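Local atomic coordinates of conjugal transfer protein (Escherichia coli, PDB entry 5I97), a protein that probably forms part of the inner-membrane channel of a plasmid-encoded type IV secretion system for conjugal DNA transfer, this chain being its VirB8-type domain. Residues T35-H40 with T54-M59; S85-V90 with V111-S116; Y132-L137 with L149-T154. All coordinates share one frame; numbering follows the deposited sequence.

Contact 1 of 3, residues T35-H40 with T54-M59; sequences TQYVIH and TAVGLM
His40 and Ala55 meet as methyl on ring face: Ala55 CB stands 3.7 Å from the centroid of the imidazole and 13° off the ring normal, which meets the criteria of a CH-pi contact. The ring is also tied to the helix that supplies this methyl, because His40 ND1 is hydrogen-bonded to Asp52 OD1 three residues before Ala55; the bond and the methyl would together limit its rotation. At the root of the same side chain, His40 CB lies 3.9 Å from Val56 CG2. The two methyls of Val56 are shared out, CG2 going to His40 and CG1 to Tyr37.

Both helices belong to the VirB8 domain, a member of the NTF2 clan in which helices pack on an antiparallel sheet. Here helix 27-42 and helix 49-58 run roughly counter to each other, the axes of their short segments 9.4 Å apart at closest approach with their directions at 134°.

Tyr37 reaches toward helix 49-58 with CG anti to the backbone N (chi1 -175°). Its side chain crosses that of Val56 at about a right angle, Tyr37 OH lying 3.7 Å from Val56 CG1. Met59 instead slides past the tyrosine in the opposite direction, with Met59 CB 3.7 Å from Tyr37 CD1. Two carbonyls gather round the ring: Val56 O sits at its edge, 3.8 Å from Tyr37 CE1, whereas Met59 O approaches obliquely, 3.4 Å from that same CE1. The phenol oxygen is held by Ser60 OG and Arg41 NH1, and Tyr156 meets the ring edge-to-face.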
loop_
_atom_site.group_PDB
_atom_site.type_symbol
_atom_site.label_atom_id
_atom_site.label_comp_id
_atom_site.label_asym_id
_atom_site.label_seq_id
_atom_site.Cartn_x
_atom_site.Cartn_y
_atom_site.Cartn_z
ATOM N N THR A 35 -9.969 -5.890 -16.364
ATOM C CA THR A 35 -8.902 -5.611 -15.425
ATOM C C THR A 35 -9.385 -5.863 -13.990
ATOM O O THR A 35 -8.618 -6.327 -13.157
ATOM C CB THR A 35 -8.334 -4.166 -15.570
ATOM O OG1 THR A 35 -9.392 -3.213 -15.506
ATOM C CG2 THR A 35 -7.599 -3.998 -16.884
ATOM N N GLN A 36 -10.647 -5.548 -13.706
ATOM C CA GLN A 36 -11.237 -5.833 -12.397
ATOM C C GLN A 36 -11.216 -7.313 -12.096
ATOM O O GLN A 36 -10.956 -7.725 -10.976
ATOM C CB GLN A 36 -12.690 -5.355 -12.335
ATOM C CG GLN A 36 -12.855 -3.876 -12.177
ATOM C CD GLN A 36 -12.401 -3.417 -10.829
ATOM O OE1 GLN A 36 -11.423 -2.693 -10.715
ATOM N NE2 GLN A 36 -13.124 -3.820 -9.791
ATOM N N TYR A 37 -11.487 -8.106 -13.114
ATOM C CA TYR A 37 -11.534 -9.539 -12.956
ATOM C C TYR A 37 -10.153 -10.063 -12.598
ATOM O O TYR A 37 -10.014 -10.843 -11.663
ATOM C CB TYR A 37 -12.062 -10.202 -14.221
ATOM C CG TYR A 37 -12.259 -11.691 -14.113
ATOM C CD1 TYR A 37 -13.451 -12.225 -13.644
ATOM C CD2 TYR A 37 -11.247 -12.572 -14.476
ATOM C CE1 TYR A 37 -13.637 -13.596 -13.549
ATOM C CE2 TYR A 37 -11.425 -13.940 -14.389
ATOM C CZ TYR A 37 -12.618 -14.449 -13.924
ATOM O OH TYR A 37 -12.784 -15.807 -13.836
ATOM N N VAL A 38 -9.145 -9.635 -13.349
ATOM C CA VAL A 38 -7.781 -10.054 -13.098
ATOM C C VAL A 38 -7.323 -9.605 -11.720
ATOM O O VAL A 38 -6.682 -10.349 -10.997
ATOM C CB VAL A 38 -6.821 -9.506 -14.161
ATOM C CG1 VAL A 38 -5.359 -9.738 -13.749
ATOM C CG2 VAL A 38 -7.126 -10.119 -15.512
ATOM N N ILE A 39 -7.660 -8.383 -11.349
ATOM C CA ILE A 39 -7.283 -7.889 -10.043
ATOM C C ILE A 39 -7.944 -8.697 -8.922
ATOM O O ILE A 39 -7.289 -9.049 -7.945
ATOM C CB ILE A 39 -7.612 -6.404 -9.916
ATOM C CG1 ILE A 39 -6.643 -5.591 -10.775
ATOM C CG2 ILE A 39 -7.482 -5.946 -8.485
ATOM C CD1 ILE A 39 -7.028 -4.139 -10.937
ATOM N N HIS A 40 -9.232 -9.007 -9.075
ATOM C CA HIS A 40 -9.953 -9.783 -8.078
ATOM C C HIS A 40 -9.384 -11.192 -7.962
ATOM O O HIS A 40 -9.282 -11.737 -6.867
ATOM C CB HIS A 40 -11.439 -9.889 -8.427
ATOM C CG HIS A 40 -12.259 -8.696 -8.050
ATOM N ND1 HIS A 40 -12.245 -8.144 -6.787
ATOM C CD2 HIS A 40 -13.144 -7.962 -8.769
ATOM C CE1 HIS A 40 -13.078 -7.120 -6.746
ATOM N NE2 HIS A 40 -13.637 -6.990 -7.936
ATOM N N THR A 54 -16.267 -13.761 -4.219
ATOM C CA THR A 54 -17.638 -13.560 -4.651
ATOM C C THR A 54 -17.664 -12.917 -6.030
ATOM O O THR A 54 -18.404 -13.358 -6.900
ATOM C CB THR A 54 -18.416 -12.699 -3.649
ATOM O OG1 THR A 54 -18.512 -13.413 -2.410
ATOM C CG2 THR A 54 -19.817 -12.408 -4.156
ATOM N N ALA A 55 -16.824 -11.906 -6.233
ATOM C CA ALA A 55 -16.776 -11.195 -7.503
ATOM C C ALA A 55 -16.387 -12.096 -8.673
ATOM O O ALA A 55 -17.032 -12.058 -9.727
ATOM C CB ALA A 55 -15.821 -10.023 -7.408
ATOM N N VAL A 56 -15.340 -12.895 -8.501
ATOM C CA VAL A 56 -14.901 -13.796 -9.559
ATOM C C VAL A 56 -15.990 -14.789 -9.923
ATOM O O VAL A 56 -16.194 -15.087 -11.101
ATOM C CB VAL A 56 -13.634 -14.559 -9.155
ATOM C CG1 VAL A 56 -13.291 -15.632 -10.175
ATOM C CG2 VAL A 56 -12.486 -13.591 -8.964
ATOM N N GLY A 57 -16.702 -15.275 -8.909
ATOM C CA GLY A 57 -17.801 -16.198 -9.119
ATOM C C GLY A 57 -18.926 -15.608 -9.952
ATOM O O GLY A 57 -19.460 -16.268 -10.835
ATOM N N LEU A 58 -19.291 -14.364 -9.667
ATOM C CA LEU A 58 -20.369 -13.708 -10.397
ATOM C C LEU A 58 -19.957 -13.347 -11.819
ATOM O O LEU A 58 -20.798 -13.215 -12.690
ATOM C CB LEU A 58 -20.833 -12.448 -9.667
ATOM C CG LEU A 58 -21.428 -12.643 -8.275
ATOM C CD1 LEU A 58 -21.732 -11.301 -7.643
ATOM C CD2 LEU A 58 -22.690 -13.493 -8.361
ATOM N N MET A 59 -18.656 -13.207 -12.047
ATOM C CA MET A 59 -18.153 -12.767 -13.333
ATOM C C MET A 59 -17.561 -13.907 -14.132
ATOM O O MET A 59 -16.727 -13.682 -14.998
ATOM C CB MET A 59 -17.108 -11.671 -13.153
ATOM C CG MET A 59 -17.640 -10.416 -12.507
ATOM S SD MET A 59 -16.305 -9.285 -12.129
ATOM C CE MET A 59 -17.180 -8.078 -11.148
#

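Contact 2 of 3, residues S85-V90 with V111-S116; sequences SETTRV and VRRVRS
Glu86 and Arg112 form a two-pronged salt bridge at the open end of the beta hairpin built from strands 86-98 and 103-114. Arg112 offers its NE side: NE gives a hydrogen bond of 2.7 Å to Glu86 OE2, and Arg112 NH2 gives another of 2.7 Å to Glu86 OE1. Both oxygens lie close to the guanidinium plane, but the carboxylate is turned 63° against it, and the nitrogens therefore meet the oxygens from above the carboxylate plane. The pair is diagonal. Glu86 stands opposite Val114 and Thr88 opposite Arg112, both as non-hydrogen-bonded pairs, and all four side chains share one face of the sheet. The chain of Glu86 is extended beyond CG (chi2 179°), while Arg112 runs straight from CG to NE past Thr88 OG1, which lies 3.5 Å from Arg112 CB. Val114 CG2 covers one face of the guanidinium toward its rim, and Arg112 NH1 makes a second salt bridge, to Asp121, that would help fix its rotation.

On the other face, Arg89 and Val111 lie side by side and point the same way. Val111 CG1 presses on the flat of the Arg89 guanidinium, 3.4 Å from Arg89 NH1. Between the two faces the backbone sets the register through the hydrogen-bonded pairs Thr87-Arg113 and Arg89-Val111; Arg113 N to Thr87 O measures 2.7 Å.

Farther out, Arg113 is salt-bridged to Asp120 and Thr87 OG1 is bonded to Tyr44 O. Arg115 pairs with Asp84 through NH1 and packs on His101 of the second subunit. Where the strands give out, Arg115 N still bonds to Ser85 O at 2.9 Å (N-H...O angle 160°), and Arg115 CG lies 3.1 Å from that same oxygen.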
loop_
_atom_site.group_PDB
_atom_site.type_symbol
_atom_site.label_atom_id
_atom_site.label_comp_id
_atom_site.label_asym_id
_atom_site.label_seq_id
_atom_site.Cartn_x
_atom_site.Cartn_y
_atom_site.Cartn_z
ATOM N N SER A 85 -1.173 -14.384 6.489
ATOM C CA SER A 85 0.276 -14.495 6.578
ATOM C C SER A 85 1.000 -13.790 5.444
ATOM O O SER A 85 2.156 -13.406 5.588
ATOM C CB SER A 85 0.721 -15.950 6.614
ATOM O OG SER A 85 0.467 -16.599 5.392
ATOM N N GLU A 86 0.354 -13.686 4.289
ATOM C CA GLU A 86 1.012 -13.138 3.109
ATOM C C GLU A 86 -0.010 -12.411 2.268
ATOM O O GLU A 86 -1.208 -12.534 2.495
ATOM C CB GLU A 86 1.687 -14.236 2.280
ATOM C CG GLU A 86 0.715 -15.119 1.520
ATOM C CD GLU A 86 1.397 -16.176 0.695
ATOM O OE1 GLU A 86 1.985 -17.108 1.270
ATOM O OE2 GLU A 86 1.358 -16.087 -0.539
ATOM N N THR A 87 0.471 -11.629 1.311
ATOM C CA THR A 87 -0.414 -10.895 0.425
ATOM C C THR A 87 0.173 -10.777 -0.988
ATOM O O THR A 87 1.390 -10.782 -1.163
ATOM C CB THR A 87 -0.699 -9.518 1.010
ATOM O OG1 THR A 87 -1.670 -8.850 0.205
ATOM C CG2 THR A 87 0.577 -8.685 1.072
ATOM N N THR A 88 -0.690 -10.677 -1.993
ATOM C CA THR A 88 -0.240 -10.474 -3.369
ATOM C C THR A 88 -1.038 -9.389 -4.079
ATOM O O THR A 88 -2.257 -9.471 -4.161
ATOM C CB THR A 88 -0.314 -11.762 -4.195
ATOM O OG1 THR A 88 0.691 -12.675 -3.740
ATOM C CG2 THR A 88 -0.033 -11.455 -5.657
ATOM N N ARG A 89 -0.343 -8.345 -4.532
ATOM C CA ARG A 89 -0.989 -7.253 -5.246
ATOM C C ARG A 89 -0.746 -7.349 -6.757
ATOM O O ARG A 89 0.266 -7.900 -7.209
ATOM C CB ARG A 89 -0.537 -5.890 -4.702
ATOM C CG ARG A 89 0.834 -5.405 -5.167
ATOM C CD ARG A 89 1.152 -4.061 -4.508
ATOM N NE ARG A 89 2.505 -3.591 -4.784
ATOM C CZ ARG A 89 3.571 -3.882 -4.050
ATOM N NH1 ARG A 89 3.449 -4.643 -2.968
ATOM N NH2 ARG A 89 4.760 -3.402 -4.397
ATOM N N VAL A 90 -1.687 -6.802 -7.520
ATOM C CA VAL A 90 -1.639 -6.822 -8.979
ATOM C C VAL A 90 -1.404 -5.450 -9.596
ATOM O O VAL A 90 -1.972 -4.463 -9.162
ATOM C CB VAL A 90 -2.970 -7.379 -9.577
ATOM C CG1 VAL A 90 -3.032 -7.170 -11.098
ATOM C CG2 VAL A 90 -3.179 -8.837 -9.204
ATOM N N VAL A 111 3.151 -8.635 -7.139
ATOM C CA VAL A 111 4.164 -8.460 -6.106
ATOM C C VAL A 111 3.684 -9.149 -4.838
ATOM O O VAL A 111 2.723 -8.714 -4.208
ATOM C CB VAL A 111 4.450 -6.976 -5.809
ATOM C CG1 VAL A 111 5.414 -6.848 -4.636
ATOM C CG2 VAL A 111 5.015 -6.283 -7.036
ATOM N N ARG A 112 4.325 -10.256 -4.494
ATOM C CA ARG A 112 3.932 -11.003 -3.301
ATOM C C ARG A 112 4.715 -10.531 -2.084
ATOM O O ARG A 112 5.918 -10.263 -2.171
ATOM C CB ARG A 112 4.130 -12.499 -3.519
ATOM C CG ARG A 112 3.876 -13.364 -2.311
ATOM C CD ARG A 112 3.977 -14.803 -2.718
ATOM N NE ARG A 112 3.771 -15.693 -1.592
ATOM C CZ ARG A 112 4.755 -16.272 -0.915
ATOM N NH1 ARG A 112 6.011 -16.041 -1.256
ATOM N NH2 ARG A 112 4.473 -17.073 0.102
ATOM N N ARG A 113 4.063 -10.509 -0.931
ATOM C CA ARG A 113 4.764 -10.121 0.270
ATOM C C ARG A 113 4.432 -11.057 1.425
ATOM O O ARG A 113 3.278 -11.181 1.833
ATOM C CB ARG A 113 4.383 -8.684 0.634
ATOM C CG ARG A 113 4.749 -8.264 2.040
ATOM C CD ARG A 113 6.259 -8.205 2.195
ATOM N NE ARG A 113 6.660 -7.794 3.534
ATOM C CZ ARG A 113 6.947 -6.542 3.871
ATOM N NH1 ARG A 113 6.837 -5.574 2.976
ATOM N NH2 ARG A 113 7.314 -6.255 5.111
ATOM N N VAL A 114 5.460 -11.704 1.951
ATOM C CA VAL A 114 5.319 -12.571 3.111
ATOM C C VAL A 114 5.488 -11.689 4.339
ATOM O O VAL A 114 6.475 -10.976 4.443
ATOM C CB VAL A 114 6.349 -13.688 3.097
ATOM C CG1 VAL A 114 6.017 -14.721 4.151
ATOM C CG2 VAL A 114 6.402 -14.328 1.719
ATOM N N ARG A 115 4.521 -11.709 5.251
ATOM C CA ARG A 115 4.535 -10.791 6.389
ATOM C C ARG A 115 5.726 -11.031 7.324
ATOM O O ARG A 115 6.170 -10.113 8.009
ATOM C CB ARG A 115 3.226 -10.885 7.175
ATOM C CG ARG A 115 1.979 -10.443 6.407
ATOM C CD ARG A 115 1.673 -8.988 6.630
ATOM N NE ARG A 115 0.644 -8.482 5.726
ATOM C CZ ARG A 115 -0.659 -8.682 5.894
ATOM N NH1 ARG A 115 -1.086 -9.385 6.932
ATOM N NH2 ARG A 115 -1.536 -8.181 5.030
ATOM N N SER A 116 6.234 -12.258 7.363
ATOM C CA SER A 116 7.409 -12.557 8.186
ATOM C C SER A 116 8.641 -11.813 7.649
ATOM O O SER A 116 9.484 -11.381 8.435
ATOM C CB SER A 116 7.671 -14.068 8.274
ATOM O OG SER A 116 8.412 -14.559 7.169
#

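Contact 3 of 3, residues Y132-L137 with L149-T154; sequences YEYKSL and LGFRVT
Glu133 and Arg152 face each other as a hydrogen-bonded pair between antiparallel strands 124-134 and 151-160. Each has CG between the backbone N and the carbonyl carbon (chi1 61° and 80°), and the side chains run alongside, pointing the same way, with carboxylate and guanidinium planes only 8° apart. Both donors converge on one oxygen: Arg152 NE reaches the anti lone pair of Glu133 OE2 at 2.8 Å, and Arg152 NH2 meets that OE2 at 3.0 Å. Lys135, with CG anti to the carbonyl carbon, lays that atom over the guanidinium face toward its rim, 3.6 Å from Arg152 NE. An alanine at Arg152 would probably leave the Glu133 carboxylate without its mate and open a gap beside Lys135 CG.

The opposite face is largely aromatic. Phe151 turns its edge to the face of Tyr134, centroids 5.5 Å apart, while Phe151 CE1 touches Tyr132 CB at 3.7 Å. Both tyrosine hydroxyls bond to Asp30 of helix 27-42, against which this face packs.

The chemistry thus divides by side, buried rings toward the helix and partly exposed charges on the reverse, where two donors on Glu133 OE2 would favour an ionised carboxylate.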
loop_
_atom_site.group_PDB
_atom_site.type_symbol
_atom_site.label_atom_id
_atom_site.label_comp_id
_atom_site.label_asym_id
_atom_site.label_seq_id
_atom_site.Cartn_x
_atom_site.Cartn_y
_atom_site.Cartn_z
ATOM N N TYR A 132 -14.561 -13.355 -23.014
ATOM C CA TYR A 132 -15.593 -12.673 -22.253
ATOM C C TYR A 132 -16.842 -12.350 -23.078
ATOM O O TYR A 132 -16.856 -12.469 -24.301
ATOM C CB TYR A 132 -15.036 -11.394 -21.637
ATOM C CG TYR A 132 -14.717 -10.317 -22.635
ATOM C CD1 TYR A 132 -13.518 -10.319 -23.319
ATOM C CD2 TYR A 132 -15.620 -9.296 -22.899
ATOM C CE1 TYR A 132 -13.225 -9.339 -24.238
ATOM C CE2 TYR A 132 -15.338 -8.318 -23.807
ATOM C CZ TYR A 132 -14.142 -8.340 -24.476
ATOM O OH TYR A 132 -13.850 -7.350 -25.389
ATOM N N GLU A 133 -17.929 -12.093 -22.356
ATOM C CA GLU A 133 -19.228 -11.772 -22.935
ATOM C C GLU A 133 -20.101 -11.133 -21.860
ATOM O O GLU A 133 -19.789 -11.228 -20.673
ATOM C CB GLU A 133 -19.899 -13.031 -23.485
ATOM C CG GLU A 133 -20.166 -14.100 -22.438
ATOM C CD GLU A 133 -20.897 -15.300 -23.005
ATOM O OE1 GLU A 133 -20.783 -15.548 -24.223
ATOM O OE2 GLU A 133 -21.587 -15.997 -22.231
ATOM N N TYR A 134 -21.197 -10.493 -22.259
ATOM C CA TYR A 134 -22.139 -9.978 -21.281
ATOM C C TYR A 134 -23.441 -10.756 -21.413
ATOM O O TYR A 134 -23.908 -11.005 -22.520
ATOM C CB TYR A 134 -22.350 -8.483 -21.457
ATOM C CG TYR A 134 -21.107 -7.635 -21.262
ATOM C CD1 TYR A 134 -20.159 -7.514 -22.268
ATOM C CD2 TYR A 134 -20.918 -6.905 -20.101
ATOM C CE1 TYR A 134 -19.046 -6.716 -22.107
ATOM C CE2 TYR A 134 -19.806 -6.104 -19.932
ATOM C CZ TYR A 134 -18.876 -6.007 -20.944
ATOM O OH TYR A 134 -17.762 -5.211 -20.793
ATOM N N LYS A 135 -24.008 -11.161 -20.283
ATOM C CA LYS A 135 -25.272 -11.884 -20.268
ATOM C C LYS A 135 -26.271 -11.300 -19.297
ATOM O O LYS A 135 -25.973 -11.119 -18.121
ATOM C CB LYS A 135 -25.049 -13.353 -19.901
ATOM C CG LYS A 135 -24.283 -14.178 -20.905
ATOM C CD LYS A 135 -25.136 -14.474 -22.130
ATOM C CE LYS A 135 -24.433 -15.414 -23.097
ATOM N NZ LYS A 135 -25.213 -15.622 -24.352
ATOM N N SER A 136 -27.452 -10.976 -19.799
ATOM C CA SER A 136 -28.570 -10.716 -18.913
ATOM C C SER A 136 -29.042 -12.038 -18.315
ATOM O O SER A 136 -29.522 -12.921 -19.037
ATOM C CB SER A 136 -29.712 -10.039 -19.661
ATOM O OG SER A 136 -30.282 -10.932 -20.601
ATOM N N LEU A 137 -28.895 -12.188 -17.007
ATOM C CA LEU A 137 -29.426 -13.364 -16.348
ATOM C C LEU A 137 -30.230 -12.928 -15.145
ATOM O O LEU A 137 -30.169 -11.762 -14.748
ATOM C CB LEU A 137 -28.312 -14.315 -15.919
ATOM C CG LEU A 137 -27.411 -14.891 -17.010
ATOM C CD1 LEU A 137 -26.122 -15.358 -16.393
ATOM C CD2 LEU A 137 -28.098 -16.020 -17.775
ATOM N N LEU A 149 -23.854 -5.348 -15.394
ATOM C CA LEU A 149 -24.006 -5.598 -16.820
ATOM C C LEU A 149 -23.906 -7.089 -17.127
ATOM O O LEU A 149 -23.935 -7.501 -18.282
ATOM C CB LEU A 149 -22.960 -4.811 -17.603
ATOM C CG LEU A 149 -23.012 -3.293 -17.417
ATOM C CD1 LEU A 149 -21.903 -2.610 -18.203
ATOM C CD2 LEU A 149 -24.369 -2.773 -17.877
ATOM N N GLY A 150 -23.777 -7.897 -16.084
ATOM C CA GLY A 150 -23.699 -9.336 -16.260
ATOM C C GLY A 150 -22.461 -9.758 -17.022
ATOM O O GLY A 150 -22.492 -10.703 -17.803
ATOM N N PHE A 151 -21.365 -9.039 -16.802
ATOM C CA PHE A 151 -20.093 -9.397 -17.403
ATOM C C PHE A 151 -19.676 -10.784 -16.949
ATOM O O PHE A 151 -19.862 -11.145 -15.793
ATOM C CB PHE A 151 -19.022 -8.368 -17.020
ATOM C CG PHE A 151 -17.618 -8.768 -17.385
ATOM C CD1 PHE A 151 -17.132 -8.563 -18.664
ATOM C CD2 PHE A 151 -16.772 -9.315 -16.435
ATOM C CE1 PHE A 151 -15.833 -8.918 -18.993
ATOM C CE2 PHE A 151 -15.478 -9.671 -16.759
ATOM C CZ PHE A 151 -15.009 -9.478 -18.037
ATOM N N ARG A 152 -19.134 -11.573 -17.859
ATOM C CA ARG A 152 -18.593 -12.845 -17.441
ATOM C C ARG A 152 -17.457 -13.296 -18.343
ATOM O O ARG A 152 -17.454 -13.045 -19.550
ATOM C CB ARG A 152 -19.680 -13.918 -17.344
ATOM C CG ARG A 152 -20.127 -14.565 -18.630
ATOM C CD ARG A 152 -21.256 -15.543 -18.306
ATOM N NE ARG A 152 -21.724 -16.304 -19.459
ATOM C CZ ARG A 152 -22.647 -17.260 -19.388
ATOM N NH1 ARG A 152 -23.181 -17.584 -18.217
ATOM N NH2 ARG A 152 -23.019 -17.906 -20.485
ATOM N N VAL A 153 -16.482 -13.941 -17.711
ATOM C CA VAL A 153 -15.331 -14.499 -18.382
ATOM C C VAL A 153 -15.654 -15.926 -18.804
ATOM O O VAL A 153 -16.118 -16.735 -17.991
ATOM C CB VAL A 153 -14.097 -14.487 -17.457
ATOM C CG1 VAL A 153 -12.923 -15.211 -18.091
ATOM C CG2 VAL A 153 -13.735 -13.067 -17.082
ATOM N N THR A 154 -15.398 -16.233 -20.072
ATOM C CA THR A 154 -15.779 -17.515 -20.662
ATOM C C THR A 154 -14.611 -18.476 -20.834
ATOM O O THR A 154 -14.807 -19.666 -21.063
ATOM C CB THR A 154 -16.449 -17.314 -22.035
ATOM O OG1 THR A 154 -15.507 -16.742 -22.947
ATOM C CG2 THR A 154 -17.635 -16.397 -21.904
#

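How the contacts relate
From the N terminus the three contacts follow in series, without nesting or crossing. Contact 1 closes the connection between helices 27-42 and 49-58. After helices 62-69 and 78-82, contact 2 closes the hairpin of strands 86-98 and 103-114. Contact 3 then closes the excursion through helix 141-144 that joins strands 124-134 and 151-160. Contact 1 touches both others: Ile39 CG1 packs on Val90 CG1 at 4.0 Å, and Met59 O probably accepts a hydrogen bond from Val153 N at 2.7 Å. Contacts 2 and 3, on opposite sides of the chain's centre with nearest atoms about 14 Å apart, are linked through neighbouring strands 103-114 and 124-134 of one sheet.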